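Local coordinates for protein glutathione peroxidase (Hypocrea jecorina, PDB 6VPD) that probably reduces hydroperoxides to alcohols at the expense of reduced thioredoxin, as a peroxidase of the glutathione peroxidase family, at residues V151-E156 / W170-E175; P91-G96 / M121-V126; F32-G37 / D130-Y135. All coordinates share one frame; numbering follows the deposited sequence.

Overall arrangement
From the N terminus, contact 3 opens first: residues 32-37, in the hairpin ahead of the thioredoxin-like core, meet 130-135 at the start of helix 133-141 and close a loop of 92 residues. Contact 2 falls within that loop, joining the end of strand 85-92 to 121-126 around a span whose residues 99-113 are not modelled. The two touch, probably through hydrogen bonds from Gly122 N to Pro35 O and from His132 N to Asn125 O. Contact 1 follows in series, bringing the loop before strand 157-160 against the loop after strand 166-170. Phe95 of contact 2 packs on Lys152 and Asn154, whereas contacts 1 and 3 do not touch.

Contact 1 (V151-E156 / W170-E175); sequences VKWNFE and WASTTE
Glu156 and Ser172 mark the closest approach of two turns, with their CA atoms 4.6 Å apart. Trp153 to Glu156 forms a type II turn in which Phe155 has a positive phi of 74°, and Ala171 to Thr174 forms a type I turn. The main chains meet where Glu156 CA makes a CA-H...O contact of 3.5 Å with Trp170 O. Ser172 OG stands between the backbone N and the carbonyl carbon (chi1 61°), and the hydroxyl comes to the edge of the Trp153 indole, near its plane and 3.8 Å from Trp153 CD1. Asn154 ND2 lies over one face of the same ring. The second subunit packs its Lys178 on Trp153 and its Glu177 on Ser172. The buried Glu156 carboxylate is gripped at both oxygens: OE1 takes Lys152 N on its anti lone pair (2.7 Å, 170° at the hydrogen), and OE2 forms a salt bridge with Arg169 of strand 166-170. Trp153-Asn154-Phe155 is the WNF sequence of the glutathione peroxidase family, whose Trp and Asn in relatives join the peroxidatic residue in the active-site tetrad; consistent with this, the Phe155 side chain lies about 10 Å from that of Cys61, the predicted active-site residue. Lys157 NZ bonds to Phe155 O and Thr174 O, tying the two turns together. Phe155 packs between strand 51-58 and helix 64-80, edge-to-face with Tyr67, and Trp170 lies on helix 176-188.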
ATOM      1  N   VAL A 151      -7.288  -8.550  -1.421  1.00 38.76           N
ATOM      2  CA  VAL A 151      -5.920  -8.069  -1.548  1.00 35.77           C
ATOM      3  C   VAL A 151      -5.934  -6.689  -2.185  1.00 34.74           C
ATOM      4  O   VAL A 151      -6.529  -6.479  -3.251  1.00 37.68           O
ATOM      5  CB  VAL A 151      -5.083  -9.055  -2.367  1.00 36.88           C
ATOM      6  CG1 VAL A 151      -3.665  -8.546  -2.515  1.00 36.75           C
ATOM      7  CG2 VAL A 151      -5.104 -10.427  -1.699  1.00 35.12           C
ATOM      8  N   LYS A 152      -5.275  -5.738  -1.536  1.00 43.16           N
ATOM      9  CA  LYS A 152      -5.347  -4.348  -1.972  1.00 39.79           C
ATOM     10  C   LYS A 152      -4.410  -4.074  -3.141  1.00 43.45           C
ATOM     11  O   LYS A 152      -4.787  -3.368  -4.080  1.00 41.30           O
ATOM     12  CB  LYS A 152      -5.021  -3.416  -0.802  1.00 40.11           C
ATOM     13  CG  LYS A 152      -5.835  -3.712   0.452  1.00 48.91           C
ATOM     14  CD  LYS A 152      -5.050  -3.412   1.743  1.00 64.89           C
ATOM     15  CE  LYS A 152      -5.389  -4.422   2.859  1.00 62.03           C
ATOM     16  NZ  LYS A 152      -4.559  -4.237   4.093  1.00 67.12           N
ATOM     17  N   TRP A 153      -3.203  -4.635  -3.118  1.00 41.09           N
ATOM     18  CA  TRP A 153      -2.176  -4.257  -4.076  1.00 42.87           C
ATOM     19  C   TRP A 153      -1.267  -5.458  -4.319  1.00 48.63           C
ATOM     20  O   TRP A 153      -1.439  -6.526  -3.715  1.00 39.55           O
ATOM     21  CB  TRP A 153      -1.422  -3.033  -3.552  1.00 45.83           C
ATOM     22  CG  TRP A 153      -0.555  -2.321  -4.549  1.00 52.40           C
ATOM     23  CD1 TRP A 153       0.794  -2.073  -4.443  1.00 55.19           C
ATOM     24  CD2 TRP A 153      -0.968  -1.752  -5.799  1.00 50.90           C
ATOM     25  NE1 TRP A 153       1.239  -1.383  -5.554  1.00 54.16           N
ATOM     26  CE2 TRP A 153       0.180  -1.182  -6.403  1.00 52.68           C
ATOM     27  CE3 TRP A 153      -2.191  -1.686  -6.475  1.00 54.03           C
ATOM     28  CZ2 TRP A 153       0.134  -0.551  -7.650  1.00 53.62           C
ATOM     29  CZ3 TRP A 153      -2.232  -1.073  -7.723  1.00 58.39           C
ATOM     30  CH2 TRP A 153      -1.080  -0.502  -8.290  1.00 57.71           C
ATOM     31  N   ASN A 154      -0.300  -5.292  -5.223  1.00 42.00           N
ATOM     32  CA  ASN A 154       0.698  -6.336  -5.395  1.00 46.17           C
ATOM     33  C   ASN A 154       1.464  -6.519  -4.089  1.00 46.29           C
ATOM     34  O   ASN A 154       1.591  -5.589  -3.285  1.00 47.21           O
ATOM     35  CB  ASN A 154       1.683  -6.002  -6.529  1.00 46.31           C
ATOM     36  CG  ASN A 154       1.008  -5.503  -7.797  1.00 49.27           C
ATOM     37  OD1 ASN A 154       0.347  -6.258  -8.513  1.00 51.67           O
ATOM     38  ND2 ASN A 154       1.221  -4.231  -8.111  1.00 53.25           N
ATOM     39  N   PHE A 155       1.954  -7.741  -3.865  1.00 41.02           N
ATOM     40  CA  PHE A 155       2.923  -8.047  -2.809  1.00 41.85           C
ATOM     41  C   PHE A 155       2.338  -8.061  -1.403  1.00 37.10           C
ATOM     42  O   PHE A 155       3.084  -7.913  -0.432  1.00 41.93           O
ATOM     43  CB  PHE A 155       4.123  -7.089  -2.847  1.00 41.22           C
ATOM     44  CG  PHE A 155       4.956  -7.238  -4.072  1.00 46.77           C
ATOM     45  CD1 PHE A 155       4.662  -6.512  -5.214  1.00 55.50           C
ATOM     46  CD2 PHE A 155       6.023  -8.118  -4.101  1.00 51.92           C
ATOM     47  CE1 PHE A 155       5.423  -6.658  -6.373  1.00 58.77           C
ATOM     48  CE2 PHE A 155       6.791  -8.268  -5.249  1.00 54.35           C
ATOM     49  CZ  PHE A 155       6.488  -7.536  -6.387  1.00 56.05           C
ATOM     50  N   GLU A 156       1.032  -8.242  -1.240  1.00 37.10           N
ATOM     51  CA  GLU A 156       0.555  -8.695   0.057  1.00 39.34           C
ATOM     52  C   GLU A 156       1.160 -10.071   0.328  1.00 39.42           C
ATOM     53  O   GLU A 156       1.434 -10.839  -0.604  1.00 37.37           O
ATOM     54  CB  GLU A 156      -0.985  -8.732   0.106  1.00 39.74           C
ATOM     55  CG  GLU A 156      -1.665  -7.332   0.170  1.00 46.59           C
ATOM     56  CD  GLU A 156      -2.950  -7.280   1.027  1.00 49.44           C
ATOM     57  OE1 GLU A 156      -3.934  -6.629   0.606  1.00 48.41           O
ATOM     58  OE2 GLU A 156      -2.981  -7.859   2.139  1.00 49.49           O
ATOM     59  N   TRP A 170       0.346  -9.444   5.819  1.00 35.42           N
ATOM     60  CA  TRP A 170       0.961  -8.122   5.863  1.00 36.26           C
ATOM     61  C   TRP A 170       0.691  -7.377   4.572  1.00 35.53           C
ATOM     62  O   TRP A 170       0.713  -7.966   3.492  1.00 40.64           O
ATOM     63  CB  TRP A 170       2.469  -8.197   6.095  1.00 36.66           C
ATOM     64  CG  TRP A 170       2.823  -8.670   7.458  1.00 39.81           C
ATOM     65  CD1 TRP A 170       3.107  -7.901   8.548  1.00 36.01           C
ATOM     66  CD2 TRP A 170       2.926 -10.034   7.889  1.00 40.08           C
ATOM     67  NE1 TRP A 170       3.379  -8.704   9.629  1.00 42.47           N
ATOM     68  CE2 TRP A 170       3.266 -10.017   9.250  1.00 39.01           C
ATOM     69  CE3 TRP A 170       2.757 -11.264   7.252  1.00 37.94           C
ATOM     70  CZ2 TRP A 170       3.455 -11.183   9.983  1.00 45.32           C
ATOM     71  CZ3 TRP A 170       2.933 -12.420   7.986  1.00 39.26           C
ATOM     72  CH2 TRP A 170       3.277 -12.373   9.334  1.00 44.72           C
ATOM     73  N   ALA A 171       0.459  -6.075   4.684  1.00 43.46           N
ATOM     74  CA  ALA A 171       0.144  -5.284   3.505  1.00 45.71           C
ATOM     75  C   ALA A 171       1.382  -5.112   2.631  1.00 45.04           C
ATOM     76  O   ALA A 171       2.512  -5.401   3.033  1.00 44.40           O
ATOM     77  CB  ALA A 171      -0.419  -3.930   3.909  1.00 46.32           C
ATOM     78  N   SER A 172       1.154  -4.631   1.406  1.00 53.62           N
ATOM     79  CA  SER A 172       2.265  -4.410   0.475  1.00 51.61           C
ATOM     80  C   SER A 172       3.295  -3.433   1.028  1.00 51.62           C
ATOM     81  O   SER A 172       4.472  -3.495   0.652  1.00 53.77           O
ATOM     82  CB  SER A 172       1.734  -3.898  -0.863  1.00 54.99           C
ATOM     83  OG  SER A 172       1.056  -2.659  -0.713  1.00 59.88           O
ATOM     84  N   THR A 173       2.872  -2.529   1.912  1.00 49.03           N
ATOM     85  CA  THR A 173       3.733  -1.510   2.492  1.00 46.94           C
ATOM     86  C   THR A 173       4.611  -2.044   3.618  1.00 54.27           C
ATOM     87  O   THR A 173       5.541  -1.350   4.048  1.00 57.20           O
ATOM     88  CB  THR A 173       2.869  -0.356   3.016  1.00 52.71           C
ATOM     89  OG1 THR A 173       2.007  -0.840   4.061  1.00 50.34           O
ATOM     90  CG2 THR A 173       2.009   0.233   1.886  1.00 47.62           C
ATOM     91  N   THR A 174       4.323  -3.235   4.136  1.00 55.70           N
ATOM     92  CA  THR A 174       5.172  -3.829   5.156  1.00 56.84           C
ATOM     93  C   THR A 174       6.400  -4.456   4.505  1.00 57.98           C
ATOM     94  O   THR A 174       6.319  -5.106   3.453  1.00 50.33           O
ATOM     95  CB  THR A 174       4.408  -4.882   5.961  1.00 52.69           C
ATOM     96  OG1 THR A 174       3.258  -4.291   6.575  1.00 45.46           O
ATOM     97  CG2 THR A 174       5.291  -5.477   7.039  1.00 53.13           C
ATOM     98  N   GLU A 175       7.508  -4.252   5.114  1.00 60.93           N
ATOM     99  CA  GLU A 175       8.740  -4.747   4.522  1.00 67.26           C
ATOM    100  C   GLU A 175       9.001  -6.183   4.976  1.00 66.22           C
ATOM    101  O   GLU A 175       8.983  -6.459   6.189  1.00 64.43           O
ATOM    102  CB  GLU A 175       9.917  -3.844   4.897  1.00 63.67           C
ATOM    103  CG  GLU A 175      10.139  -3.608   6.402  1.00 68.05           C
ATOM    104  CD  GLU A 175       9.060  -2.747   7.072  1.00 76.98           C
ATOM    105  OE1 GLU A 175       8.196  -2.176   6.362  1.00 76.96           O
ATOM    106  OE2 GLU A 175       9.083  -2.645   8.321  1.00 83.37           O
TER

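Contact 2 (P91-G96 / M121-V126); sequences PCNQFG and MGKINV
Pro91 O receives Ile124 N at 3.1 Å in a nearly straight bond, 173° at the hydrogen, with the donor almost in line with the carbonyl. Residues 121-126 run parallel to the end of strand 85-92, held by this bond and by the backbone bond between Met121 and Gly89; the strand is the outermost on its side of the mixed sheet within the chain. The Pro91 ring turns its CD toward the carbonyl oxygens of Met121 and Gly122. Beyond the strand, in the PCNQFG sequence of the glutathione peroxidase family, Gln94 runs extended past CG (chi2 -178°) to the far end of 121-126. There its OE1 takes a weak bond from Val126 N at 3.2 Å, while NE2 donates to Asn127 O. The Gln94 side chain crosses that of Asn125 at about a right angle, their amide planes 61° apart. Val126 CG2 forms the apolar centre, 3.8 Å from Phe95 CZ at the ring edge and 3.9 Å from Cys92 SG. At the solvent side Lys123 passes Asn93. The firm polar hold between the two segments is thus the Pro91-Ile124 bond; Gln94 adds little strength through Val126 N and is better fixed by Asn127 O.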
ATOM      1  N   PRO A  91       2.282 -14.556  -9.758  1.00 46.37           N
ATOM      2  CA  PRO A  91       2.064 -13.349 -10.558  1.00 40.57           C
ATOM      3  C   PRO A  91       0.590 -13.005 -10.660  1.00 43.57           C
ATOM      4  O   PRO A  91      -0.282 -13.879 -10.670  1.00 44.75           O
ATOM      5  CB  PRO A  91       2.644 -13.725 -11.920  1.00 45.25           C
ATOM      6  CG  PRO A  91       3.585 -14.848 -11.634  1.00 46.86           C
ATOM      7  CD  PRO A  91       2.997 -15.602 -10.500  1.00 45.84           C
ATOM      8  N   CYS A  92       0.320 -11.707 -10.748  1.00 48.01           N
ATOM      9  CA  CYS A  92      -1.049 -11.207 -10.773  1.00 47.84           C
ATOM     10  C   CYS A  92      -1.094  -9.920 -11.576  1.00 49.80           C
ATOM     11  O   CYS A  92      -0.387  -8.956 -11.257  1.00 49.05           O
ATOM     12  CB  CYS A  92      -1.574 -10.967  -9.362  1.00 47.46           C
ATOM     13  SG  CYS A  92      -3.361 -10.882  -9.314  1.00 47.20           S
ATOM     14  N   ASN A  93      -1.937  -9.911 -12.602  1.00 48.71           N
ATOM     15  CA  ASN A  93      -2.113  -8.766 -13.479  1.00 52.91           C
ATOM     16  C   ASN A  93      -3.199  -7.820 -12.992  1.00 52.84           C
ATOM     17  O   ASN A  93      -3.444  -6.797 -13.638  1.00 54.37           O
ATOM     18  CB  ASN A  93      -2.455  -9.245 -14.891  1.00 57.67           C
ATOM     19  CG  ASN A  93      -3.803  -9.961 -14.952  1.00 66.07           C
ATOM     20  OD1 ASN A  93      -4.337 -10.397 -13.921  1.00 63.75           O
ATOM     21  ND2 ASN A  93      -4.357 -10.093 -16.166  1.00 62.08           N
ATOM     22  N   GLN A  94      -3.843  -8.124 -11.867  1.00 48.89           N
ATOM     23  CA  GLN A  94      -5.036  -7.412 -11.434  1.00 41.04           C
ATOM     24  C   GLN A  94      -4.762  -6.045 -10.828  1.00 43.31           C
ATOM     25  O   GLN A  94      -5.720  -5.385 -10.433  1.00 54.30           O
ATOM     26  CB  GLN A  94      -5.820  -8.245 -10.414  1.00 38.98           C
ATOM     27  CG  GLN A  94      -6.617  -9.400 -10.990  1.00 39.77           C
ATOM     28  CD  GLN A  94      -7.422 -10.168  -9.927  1.00 44.13           C
ATOM     29  OE1 GLN A  94      -7.038 -10.229  -8.759  1.00 47.18           O
ATOM     30  NE2 GLN A  94      -8.533 -10.763 -10.337  1.00 45.18           N
ATOM     31  N   PHE A  95      -3.519  -5.577 -10.724  1.00 50.58           N
ATOM     32  CA  PHE A  95      -3.246  -4.294 -10.053  1.00 51.47           C
ATOM     33  C   PHE A  95      -2.476  -3.360 -10.998  1.00 60.36           C
ATOM     34  O   PHE A  95      -1.330  -2.980 -10.739  1.00 65.54           O
ATOM     35  CB  PHE A  95      -2.492  -4.509  -8.722  1.00 52.72           C
ATOM     36  CG  PHE A  95      -3.205  -5.431  -7.766  1.00 50.11           C
ATOM     37  CD1 PHE A  95      -4.243  -4.967  -6.971  1.00 43.83           C
ATOM     38  CD2 PHE A  95      -2.846  -6.779  -7.677  1.00 49.86           C
ATOM     39  CE1 PHE A  95      -4.909  -5.832  -6.103  1.00 43.73           C
ATOM     40  CE2 PHE A  95      -3.507  -7.643  -6.820  1.00 37.74           C
ATOM     41  CZ  PHE A  95      -4.533  -7.172  -6.032  1.00 41.27           C
ATOM     42  N   GLY A  96      -3.121  -2.976 -12.097  1.00 69.44           N
ATOM     43  CA  GLY A  96      -2.601  -1.957 -13.004  1.00 78.58           C
ATOM     44  C   GLY A  96      -3.707  -1.091 -13.586  1.00 86.03           C
ATOM     45  O   GLY A  96      -4.735  -1.618 -14.032  1.00 88.00           O
ATOM     46  N   MET A 121       5.248 -18.948  -9.487  1.00 46.09           N
ATOM     47  CA  MET A 121       4.237 -19.894  -9.928  1.00 48.39           C
ATOM     48  C   MET A 121       3.475 -19.363 -11.143  1.00 49.90           C
ATOM     49  O   MET A 121       3.719 -18.260 -11.647  1.00 50.03           O
ATOM     50  CB  MET A 121       3.289 -20.216  -8.764  1.00 44.28           C
ATOM     51  CG  MET A 121       3.984 -20.921  -7.602  1.00 43.62           C
ATOM     52  SD  MET A 121       4.417 -22.619  -8.045  1.00 57.66           S
ATOM     53  CE  MET A 121       5.522 -23.104  -6.728  1.00 49.69           C
ATOM     54  N   GLY A 122       2.544 -20.178 -11.625  1.00 48.08           N
ATOM     55  CA  GLY A 122       1.679 -19.740 -12.698  1.00 52.57           C
ATOM     56  C   GLY A 122       0.910 -18.493 -12.321  1.00 48.19           C
ATOM     57  O   GLY A 122       0.755 -18.161 -11.146  1.00 48.08           O
ATOM     58  N   LYS A 123       0.448 -17.778 -13.344  1.00 49.48           N
ATOM     59  CA  LYS A 123      -0.302 -16.552 -13.108  1.00 48.29           C
ATOM     60  C   LYS A 123      -1.702 -16.900 -12.620  1.00 50.12           C
ATOM     61  O   LYS A 123      -2.327 -17.844 -13.110  1.00 46.73           O
ATOM     62  CB  LYS A 123      -0.378 -15.702 -14.379  1.00 44.73           C
ATOM     63  CG  LYS A 123      -1.253 -14.453 -14.250  1.00 52.49           C
ATOM     64  CD  LYS A 123      -2.390 -14.470 -15.298  1.00 63.98           C
ATOM     65  CE  LYS A 123      -3.688 -13.784 -14.790  1.00 62.04           C
ATOM     66  NZ  LYS A 123      -4.656 -13.440 -15.885  1.00 67.08           N
ATOM     67  N   ILE A 124      -2.189 -16.148 -11.629  1.00 49.99           N
ATOM     68  CA  ILE A 124      -3.515 -16.379 -11.065  1.00 43.76           C
ATOM     69  C   ILE A 124      -4.219 -15.052 -10.796  1.00 46.16           C
ATOM     70  O   ILE A 124      -3.627 -13.965 -10.838  1.00 47.63           O
ATOM     71  CB  ILE A 124      -3.473 -17.200  -9.760  1.00 43.12           C
ATOM     72  CG1 ILE A 124      -2.581 -16.521  -8.737  1.00 37.31           C
ATOM     73  CG2 ILE A 124      -3.045 -18.655 -10.004  1.00 46.36           C
ATOM     74  CD1 ILE A 124      -2.842 -17.051  -7.391  1.00 41.80           C
ATOM     75  N   ASN A 125      -5.504 -15.159 -10.501  1.00 41.84           N
ATOM     76  CA  ASN A 125      -6.264 -14.047  -9.970  1.00 42.69           C
ATOM     77  C   ASN A 125      -6.387 -14.213  -8.468  1.00 37.74           C
ATOM     78  O   ASN A 125      -6.731 -15.297  -7.986  1.00 32.80           O
ATOM     79  CB  ASN A 125      -7.636 -13.977 -10.629  1.00 47.76           C
ATOM     80  CG  ASN A 125      -7.551 -13.463 -12.037  1.00 49.28           C
ATOM     81  OD1 ASN A 125      -7.537 -12.257 -12.259  1.00 50.29           O
ATOM     82  ND2 ASN A 125      -7.435 -14.372 -12.997  1.00 54.39           N
ATOM     83  N   VAL A 126      -6.072 -13.147  -7.727  1.00 39.40           N
ATOM     84  CA  VAL A 126      -6.245 -13.183  -6.281  1.00 36.95           C
ATOM     85  C   VAL A 126      -7.590 -12.640  -5.837  1.00 33.83           C
ATOM     86  O   VAL A 126      -7.948 -12.812  -4.667  1.00 36.28           O
ATOM     87  CB  VAL A 126      -5.130 -12.413  -5.538  1.00 39.42           C
ATOM     88  CG1 VAL A 126      -3.763 -12.986  -5.892  1.00 33.38           C
ATOM     89  CG2 VAL A 126      -5.195 -10.912  -5.820  1.00 36.27           C
TER

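Contact 3 (F32-G37 / D130-Y135); sequences FKVPDG and DAHPLY
Phe32 and Leu134 have the nearest CA atoms, 6.4 Å apart, where strand 33-35 passes the first turn of helix 133-141. The strand pairs with 41-43 in the N-terminal beta hairpin that glutathione peroxidases carry ahead of their thioredoxin-fold core, and this contact sets that hairpin on the helix start. Phe32 lays its ring over the helix: Leu134 CA stands over one face, 4.0 Å from the ring centroid and 30° off the normal, a CH-pi contact. Leu134 CD1 reaches over the ring toward its rim, 3.8 Å from Phe32 CG, while Pro133 CB meets Phe32 CE2. Leu134 has CG anti to the backbone N (chi1 172°), and its two methyls divide the work, CD1 going to Phe32 and CD2 to Val34 CG1 at 3.9 Å. Val34 CG1 also touches His132 CE1, the two side chains crossing at about a right angle, and Pro35 CD meets the imidazole tip to tip. Phe90 of strand 85-92 packs against both Val34 and Leu134, continuing this apolar layer into the main sheet, while Trp137, one turn further along the helix, meets the Phe32 ring obliquely. The imidazole edge faces the strand backbone, where His132 CE1 lies 3.2 Å from Lys33 O. His132 ND1 caps the helix from the N-cap position: as an acceptor, and so without a proton, it takes Leu134 N at 2.9 Å, the donor only 10° out of the ring plane.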
ATOM      1  N   PHE A  32      -4.006 -27.751  -1.019  1.00 39.85           N
ATOM      2  CA  PHE A  32      -4.317 -27.087  -2.276  1.00 34.95           C
ATOM      3  C   PHE A  32      -3.326 -27.485  -3.362  1.00 36.40           C
ATOM      4  O   PHE A  32      -2.213 -27.934  -3.087  1.00 44.57           O
ATOM      5  CB  PHE A  32      -4.315 -25.576  -2.105  1.00 32.92           C
ATOM      6  CG  PHE A  32      -5.553 -25.027  -1.457  1.00 34.59           C
ATOM      7  CD1 PHE A  32      -5.635 -24.912  -0.082  1.00 30.60           C
ATOM      8  CD2 PHE A  32      -6.634 -24.596  -2.236  1.00 33.16           C
ATOM      9  CE1 PHE A  32      -6.782 -24.405   0.510  1.00 33.99           C
ATOM     10  CE2 PHE A  32      -7.771 -24.081  -1.653  1.00 25.28           C
ATOM     11  CZ  PHE A  32      -7.846 -23.984  -0.280  1.00 30.59           C
ATOM     12  N   LYS A  33      -3.765 -27.331  -4.607  1.00 33.95           N
ATOM     13  CA  LYS A  33      -2.938 -27.494  -5.794  1.00 38.53           C
ATOM     14  C   LYS A  33      -2.947 -26.175  -6.552  1.00 37.51           C
ATOM     15  O   LYS A  33      -3.957 -25.468  -6.564  1.00 34.55           O
ATOM     16  CB  LYS A  33      -3.455 -28.627  -6.705  1.00 39.12           C
ATOM     17  CG  LYS A  33      -3.510 -29.999  -6.064  1.00 36.70           C
ATOM     18  CD  LYS A  33      -4.849 -30.226  -5.351  1.00 36.79           C
ATOM     19  CE  LYS A  33      -4.869 -31.581  -4.635  1.00 47.01           C
ATOM     20  NZ  LYS A  33      -6.264 -32.022  -4.286  1.00 54.93           N
ATOM     21  N   VAL A  34      -1.821 -25.841  -7.173  1.00 40.94           N
ATOM     22  CA  VAL A  34      -1.656 -24.577  -7.893  1.00 40.66           C
ATOM     23  C   VAL A  34      -0.835 -24.839  -9.146  1.00 47.40           C
ATOM     24  O   VAL A  34      -0.051 -25.799  -9.204  1.00 49.55           O
ATOM     25  CB  VAL A  34      -0.957 -23.512  -7.022  1.00 40.65           C
ATOM     26  CG1 VAL A  34      -1.815 -23.100  -5.830  1.00 37.98           C
ATOM     27  CG2 VAL A  34       0.376 -24.052  -6.545  1.00 38.83           C
ATOM     28  N   PRO A  35      -0.970 -23.989 -10.164  1.00 47.46           N
ATOM     29  CA  PRO A  35      -0.127 -24.139 -11.357  1.00 52.17           C
ATOM     30  C   PRO A  35       1.215 -23.456 -11.176  1.00 50.39           C
ATOM     31  O   PRO A  35       1.300 -22.346 -10.647  1.00 48.67           O
ATOM     32  CB  PRO A  35      -0.942 -23.442 -12.448  1.00 54.52           C
ATOM     33  CG  PRO A  35      -1.594 -22.316 -11.695  1.00 52.36           C
ATOM     34  CD  PRO A  35      -1.925 -22.874 -10.314  1.00 46.26           C
ATOM     35  N   ASP A  36       2.276 -24.124 -11.626  1.00 54.99           N
ATOM     36  CA  ASP A  36       3.550 -23.426 -11.712  1.00 59.35           C
ATOM     37  C   ASP A  36       3.615 -22.654 -13.026  1.00 56.84           C
ATOM     38  O   ASP A  36       2.682 -22.672 -13.830  1.00 57.52           O
ATOM     39  CB  ASP A  36       4.726 -24.392 -11.563  1.00 63.58           C
ATOM     40  CG  ASP A  36       4.659 -25.560 -12.532  1.00 70.10           C
ATOM     41  OD1 ASP A  36       4.038 -25.419 -13.609  1.00 70.03           O
ATOM     42  OD2 ASP A  36       5.238 -26.623 -12.214  1.00 71.64           O
ATOM     43  N   GLY A  37       4.740 -21.972 -13.250  1.00 62.96           N
ATOM     44  CA  GLY A  37       4.876 -21.149 -14.444  1.00 64.74           C
ATOM     45  C   GLY A  37       4.535 -21.893 -15.721  1.00 71.14           C
ATOM     46  O   GLY A  37       3.775 -21.401 -16.561  1.00 71.56           O
ATOM     47  N   ASP A 130     -13.477 -15.201  -9.853  1.00 40.04           N
ATOM     48  CA  ASP A 130     -12.469 -15.904 -10.616  1.00 44.51           C
ATOM     49  C   ASP A 130     -11.183 -16.149  -9.831  1.00 46.66           C
ATOM     50  O   ASP A 130     -10.227 -16.693 -10.399  1.00 43.80           O
ATOM     51  CB  ASP A 130     -12.133 -15.080 -11.852  1.00 48.93           C
ATOM     52  CG  ASP A 130     -11.642 -13.683 -11.482  1.00 55.27           C
ATOM     53  OD1 ASP A 130     -12.332 -12.997 -10.692  1.00 54.28           O
ATOM     54  OD2 ASP A 130     -10.543 -13.286 -11.935  1.00 64.35           O
ATOM     55  N   ALA A 131     -11.106 -15.720  -8.571  1.00 41.81           N
ATOM     56  CA  ALA A 131      -9.867 -15.873  -7.818  1.00 41.05           C
ATOM     57  C   ALA A 131      -9.528 -17.348  -7.650  1.00 38.87           C
ATOM     58  O   ALA A 131     -10.414 -18.190  -7.485  1.00 44.59           O
ATOM     59  CB  ALA A 131      -9.976 -15.205  -6.446  1.00 40.13           C
ATOM     60  N   HIS A 132      -8.240 -17.664  -7.681  1.00 36.99           N
ATOM     61  CA  HIS A 132      -7.845 -19.049  -7.495  1.00 36.38           C
ATOM     62  C   HIS A 132      -8.365 -19.556  -6.151  1.00 36.39           C
ATOM     63  O   HIS A 132      -8.323 -18.818  -5.156  1.00 34.08           O
ATOM     64  CB  HIS A 132      -6.326 -19.194  -7.569  1.00 32.83           C
ATOM     65  CG  HIS A 132      -5.874 -20.617  -7.570  1.00 34.38           C
ATOM     66  ND1 HIS A 132      -5.943 -21.414  -6.449  1.00 33.07           N
ATOM     67  CD2 HIS A 132      -5.400 -21.403  -8.566  1.00 32.53           C
ATOM     68  CE1 HIS A 132      -5.511 -22.627  -6.751  1.00 34.89           C
ATOM     69  NE2 HIS A 132      -5.177 -22.646  -8.028  1.00 31.75           N
ATOM     70  N   PRO A 133      -8.878 -20.792  -6.084  1.00 37.60           N
ATOM     71  CA  PRO A 133      -9.424 -21.290  -4.805  1.00 34.68           C
ATOM     72  C   PRO A 133      -8.481 -21.109  -3.634  1.00 31.53           C
ATOM     73  O   PRO A 133      -8.941 -20.815  -2.526  1.00 30.92           O
ATOM     74  CB  PRO A 133      -9.697 -22.779  -5.086  1.00 32.69           C
ATOM     75  CG  PRO A 133      -9.934 -22.842  -6.559  1.00 35.94           C
ATOM     76  CD  PRO A 133      -9.063 -21.760  -7.185  1.00 35.24           C
ATOM     77  N   LEU A 134      -7.169 -21.252  -3.851  1.00 34.01           N
ATOM     78  CA  LEU A 134      -6.208 -21.016  -2.776  1.00 29.55           C
ATOM     79  C   LEU A 134      -6.381 -19.629  -2.153  1.00 31.97           C
ATOM     80  O   LEU A 134      -6.417 -19.489  -0.925  1.00 29.93           O
ATOM     81  CB  LEU A 134      -4.784 -21.185  -3.300  1.00 29.40           C
ATOM     82  CG  LEU A 134      -3.753 -20.761  -2.245  1.00 34.48           C
ATOM     83  CD1 LEU A 134      -3.817 -21.648  -0.979  1.00 31.37           C
ATOM     84  CD2 LEU A 134      -2.336 -20.660  -2.810  1.00 28.71           C
ATOM     85  N   TYR A 135      -6.471 -18.587  -2.990  1.00 31.10           N
ATOM     86  CA  TYR A 135      -6.597 -17.232  -2.463  1.00 32.84           C
ATOM     87  C   TYR A 135      -7.965 -16.971  -1.851  1.00 36.79           C
ATOM     88  O   TYR A 135      -8.072 -16.161  -0.921  1.00 38.97           O
ATOM     89  CB  TYR A 135      -6.300 -16.199  -3.549  1.00 35.37           C
ATOM     90  CG  TYR A 135      -4.858 -15.814  -3.499  1.00 29.09           C
ATOM     91  CD1 TYR A 135      -4.437 -14.785  -2.691  1.00 26.09           C
ATOM     92  CD2 TYR A 135      -3.905 -16.545  -4.191  1.00 31.02           C
ATOM     93  CE1 TYR A 135      -3.109 -14.448  -2.603  1.00 28.98           C
ATOM     94  CE2 TYR A 135      -2.557 -16.217  -4.107  1.00 33.94           C
ATOM     95  CZ  TYR A 135      -2.171 -15.161  -3.313  1.00 31.12           C
ATOM     96  OH  TYR A 135      -0.848 -14.824  -3.217  1.00 31.26           O
TER